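Local coordinates for protein alpha-L-rhamnosidase (Streptomyces avermitilis, PDB 3W5M) that releases terminal alpha-L-rhamnose by hydrolysis from flavonoid glycosides and gum arabic, and carries a calcium-dependent module that binds L-rhamnose, at residues 812-821 and 846-857. Sequence-based numbering, arbitrary orientation.
Sequences QSAYVLTLSM and HLSTGFLGTPRL
Gln812 meets the loop before helix 854-863 with both ends of its amide. Its NE2 donates to the backbone O of His846 at 3.2 Å, nearly straight (172°) and within the amide plane, while OE1 accepts from the backbone N of Ser848 at 2.8 Å, the donor lying 59° out of the carbonyl plane. Replacing Gln812 with an alanine would probably leave the O of His846 and the N of Ser848 without these bonds and open a gap beside Ser848. The backbones come nearest at Ser813 and Gly853, whose CA atoms are 4.6 Å apart. The absence of a side chain at Gly853 lets Ser813 OG sit close against its CA; this hydroxyl is hydrogen-bonded to Asp746, which also binds the backbone N of Gly850 and Gly853. With CG1 anti to the backbone N (chi1 167°), Val816 sends that methyl to Arg856 CB, 3.4 Å away, and CG2 to Leu857 CD1, a tight 3.5 Å. At the more open end, where Ser820 and Arg856 are partly exposed, the contact turns polar: the extended Arg856 directs NH1 to Ser820 OG (2.8 Å), exactly in the guanidinium plane, and Met821 CE rests over one guanidinium face, 3.8 Å from CZ. Within the catalytic domain, an (alpha/alpha)6-barrel, helix 756-777 borders Leu817, Met821 and Arg856, helix 829-842 packs on Gln812, and helix 641-654 meets Leu852, whose side chain is about 4 Å from that of rhamnose-binding Trp695.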
# COMPACT_ATOMS: atom_id res chain seq x y z
N GLN A 812 10.76 1.12 29.83
CA GLN A 812 9.34 1.45 29.77
C GLN A 812 8.58 0.32 29.03
O GLN A 812 7.56 -0.17 29.51
CB GLN A 812 9.11 2.82 29.10
CG GLN A 812 9.57 4.01 29.92
CD GLN A 812 9.10 5.34 29.36
OE1 GLN A 812 8.20 5.38 28.53
NE2 GLN A 812 9.72 6.43 29.80
N SER A 813 9.13 -0.11 27.89
CA SER A 813 8.51 -1.16 27.07
C SER A 813 8.46 -2.52 27.75
O SER A 813 7.49 -3.25 27.56
CB SER A 813 9.18 -1.28 25.70
OG SER A 813 8.74 -0.21 24.91
N ALA A 814 9.48 -2.84 28.55
CA ALA A 814 9.50 -4.07 29.36
C ALA A 814 8.29 -4.18 30.28
O ALA A 814 7.72 -5.26 30.42
CB ALA A 814 10.79 -4.19 30.17
N TYR A 815 7.87 -3.06 30.87
CA TYR A 815 6.71 -3.08 31.75
C TYR A 815 5.42 -3.01 30.96
O TYR A 815 4.48 -3.74 31.24
CB TYR A 815 6.80 -1.95 32.76
CG TYR A 815 7.98 -2.17 33.66
CD1 TYR A 815 8.02 -3.29 34.50
CD2 TYR A 815 9.06 -1.29 33.66
CE1 TYR A 815 9.11 -3.51 35.33
CE2 TYR A 815 10.15 -1.51 34.49
CZ TYR A 815 10.18 -2.62 35.30
OH TYR A 815 11.26 -2.84 36.12
N VAL A 816 5.39 -2.12 29.97
CA VAL A 816 4.23 -2.02 29.11
C VAL A 816 3.83 -3.40 28.59
O VAL A 816 2.65 -3.79 28.71
CB VAL A 816 4.48 -1.07 27.91
CG1 VAL A 816 3.37 -1.23 26.87
CG2 VAL A 816 4.50 0.39 28.39
N LEU A 817 4.78 -4.14 28.03
CA LEU A 817 4.45 -5.39 27.36
C LEU A 817 4.00 -6.47 28.33
O LEU A 817 3.05 -7.22 28.04
CB LEU A 817 5.61 -5.89 26.52
CG LEU A 817 5.76 -5.08 25.22
CD1 LEU A 817 7.13 -5.29 24.62
CD2 LEU A 817 4.67 -5.42 24.22
N THR A 818 4.68 -6.56 29.47
CA THR A 818 4.33 -7.56 30.47
C THR A 818 2.98 -7.27 31.11
O THR A 818 2.22 -8.21 31.34
CB THR A 818 5.40 -7.69 31.57
OG1 THR A 818 5.56 -6.41 32.22
CG2 THR A 818 6.69 -8.14 30.95
N LEU A 819 2.68 -5.99 31.37
CA LEU A 819 1.37 -5.62 31.91
C LEU A 819 0.27 -5.85 30.88
O LEU A 819 -0.80 -6.40 31.19
CB LEU A 819 1.35 -4.19 32.43
CG LEU A 819 2.17 -4.03 33.71
CD1 LEU A 819 2.50 -2.56 33.89
CD2 LEU A 819 1.39 -4.59 34.92
N SER A 820 0.55 -5.45 29.64
CA SER A 820 -0.42 -5.59 28.55
C SER A 820 -0.83 -7.04 28.27
O SER A 820 -2.01 -7.33 28.08
CB SER A 820 0.14 -4.99 27.25
OG SER A 820 -0.90 -4.86 26.31
N MET A 821 0.15 -7.92 28.21
CA MET A 821 -0.02 -9.31 27.80
C MET A 821 -0.32 -10.23 28.99
O MET A 821 -0.36 -11.45 28.84
CB MET A 821 1.19 -9.82 27.02
CG MET A 821 1.43 -9.04 25.71
SD MET A 821 2.98 -9.46 24.92
CE MET A 821 2.78 -8.54 23.37
N HIS A 846 8.16 11.96 29.73
CA HIS A 846 8.23 11.60 28.31
C HIS A 846 8.27 10.09 28.17
O HIS A 846 8.85 9.38 29.00
CB HIS A 846 9.49 12.17 27.60
CG HIS A 846 9.51 13.66 27.49
ND1 HIS A 846 9.92 14.48 28.52
CD2 HIS A 846 9.20 14.48 26.46
CE1 HIS A 846 9.84 15.74 28.14
NE2 HIS A 846 9.41 15.77 26.89
N LEU A 847 7.65 9.59 27.10
CA LEU A 847 7.76 8.19 26.77
C LEU A 847 9.17 7.83 26.30
O LEU A 847 9.94 8.71 25.93
CB LEU A 847 6.72 7.83 25.68
CG LEU A 847 6.80 8.50 24.31
CD1 LEU A 847 7.88 7.86 23.43
CD2 LEU A 847 5.44 8.40 23.64
N SER A 848 9.49 6.55 26.29
CA SER A 848 10.75 6.12 25.72
C SER A 848 10.56 4.91 24.81
O SER A 848 11.52 4.32 24.32
CB SER A 848 11.74 5.78 26.84
OG SER A 848 11.35 4.55 27.41
N THR A 849 9.31 4.56 24.58
CA THR A 849 8.98 3.31 23.88
C THR A 849 9.19 3.39 22.37
O THR A 849 8.96 4.45 21.78
CB THR A 849 7.50 2.95 24.14
OG1 THR A 849 6.68 4.10 23.91
CG2 THR A 849 7.32 2.56 25.61
N GLY A 850 9.56 2.27 21.76
CA GLY A 850 9.59 2.09 20.28
C GLY A 850 8.30 1.52 19.67
O GLY A 850 7.22 1.69 20.23
N PHE A 851 8.43 0.83 18.53
CA PHE A 851 7.28 0.30 17.78
C PHE A 851 6.36 -0.62 18.54
O PHE A 851 5.15 -0.52 18.39
CB PHE A 851 7.74 -0.43 16.50
CG PHE A 851 7.98 0.50 15.33
CD1 PHE A 851 8.37 1.82 15.54
CD2 PHE A 851 7.80 0.05 14.04
CE1 PHE A 851 8.59 2.69 14.47
CE2 PHE A 851 8.01 0.91 12.95
CZ PHE A 851 8.42 2.23 13.17
N LEU A 852 6.94 -1.50 19.36
CA LEU A 852 6.18 -2.54 20.05
C LEU A 852 5.57 -2.08 21.38
O LEU A 852 4.45 -2.47 21.72
CB LEU A 852 7.05 -3.76 20.26
CG LEU A 852 7.51 -4.55 19.05
CD1 LEU A 852 8.32 -5.73 19.56
CD2 LEU A 852 6.31 -5.01 18.23
N GLY A 853 6.32 -1.25 22.10
CA GLY A 853 5.83 -0.63 23.33
C GLY A 853 4.80 0.46 23.16
O GLY A 853 3.86 0.54 23.95
N THR A 854 4.95 1.32 22.15
CA THR A 854 4.07 2.49 22.01
C THR A 854 2.56 2.22 21.93
O THR A 854 1.79 2.92 22.57
CB THR A 854 4.54 3.43 20.87
OG1 THR A 854 5.85 3.90 21.18
CG2 THR A 854 3.59 4.64 20.68
N PRO A 855 2.12 1.22 21.12
CA PRO A 855 0.68 1.01 20.97
C PRO A 855 0.00 0.58 22.27
O PRO A 855 -1.19 0.80 22.44
CB PRO A 855 0.59 -0.11 19.93
CG PRO A 855 1.86 -0.83 20.02
CD PRO A 855 2.89 0.21 20.38
N ARG A 856 0.78 -0.02 23.18
CA ARG A 856 0.23 -0.56 24.44
C ARG A 856 0.45 0.37 25.64
O ARG A 856 -0.06 0.11 26.73
CB ARG A 856 0.81 -1.97 24.70
CG ARG A 856 0.55 -2.98 23.58
CD ARG A 856 1.29 -4.31 23.74
NE ARG A 856 0.93 -5.26 22.68
CZ ARG A 856 -0.08 -6.14 22.74
NH1 ARG A 856 -0.85 -6.22 23.82
NH2 ARG A 856 -0.33 -6.94 21.70
N LEU A 857 1.19 1.46 25.45
CA LEU A 857 1.61 2.31 26.59
C LEU A 857 0.45 3.06 27.27
O LEU A 857 0.24 2.95 28.48
CB LEU A 857 2.73 3.29 26.15
CG LEU A 857 3.21 4.41 27.09
CD1 LEU A 857 3.99 3.84 28.27
CD2 LEU A 857 4.08 5.41 26.33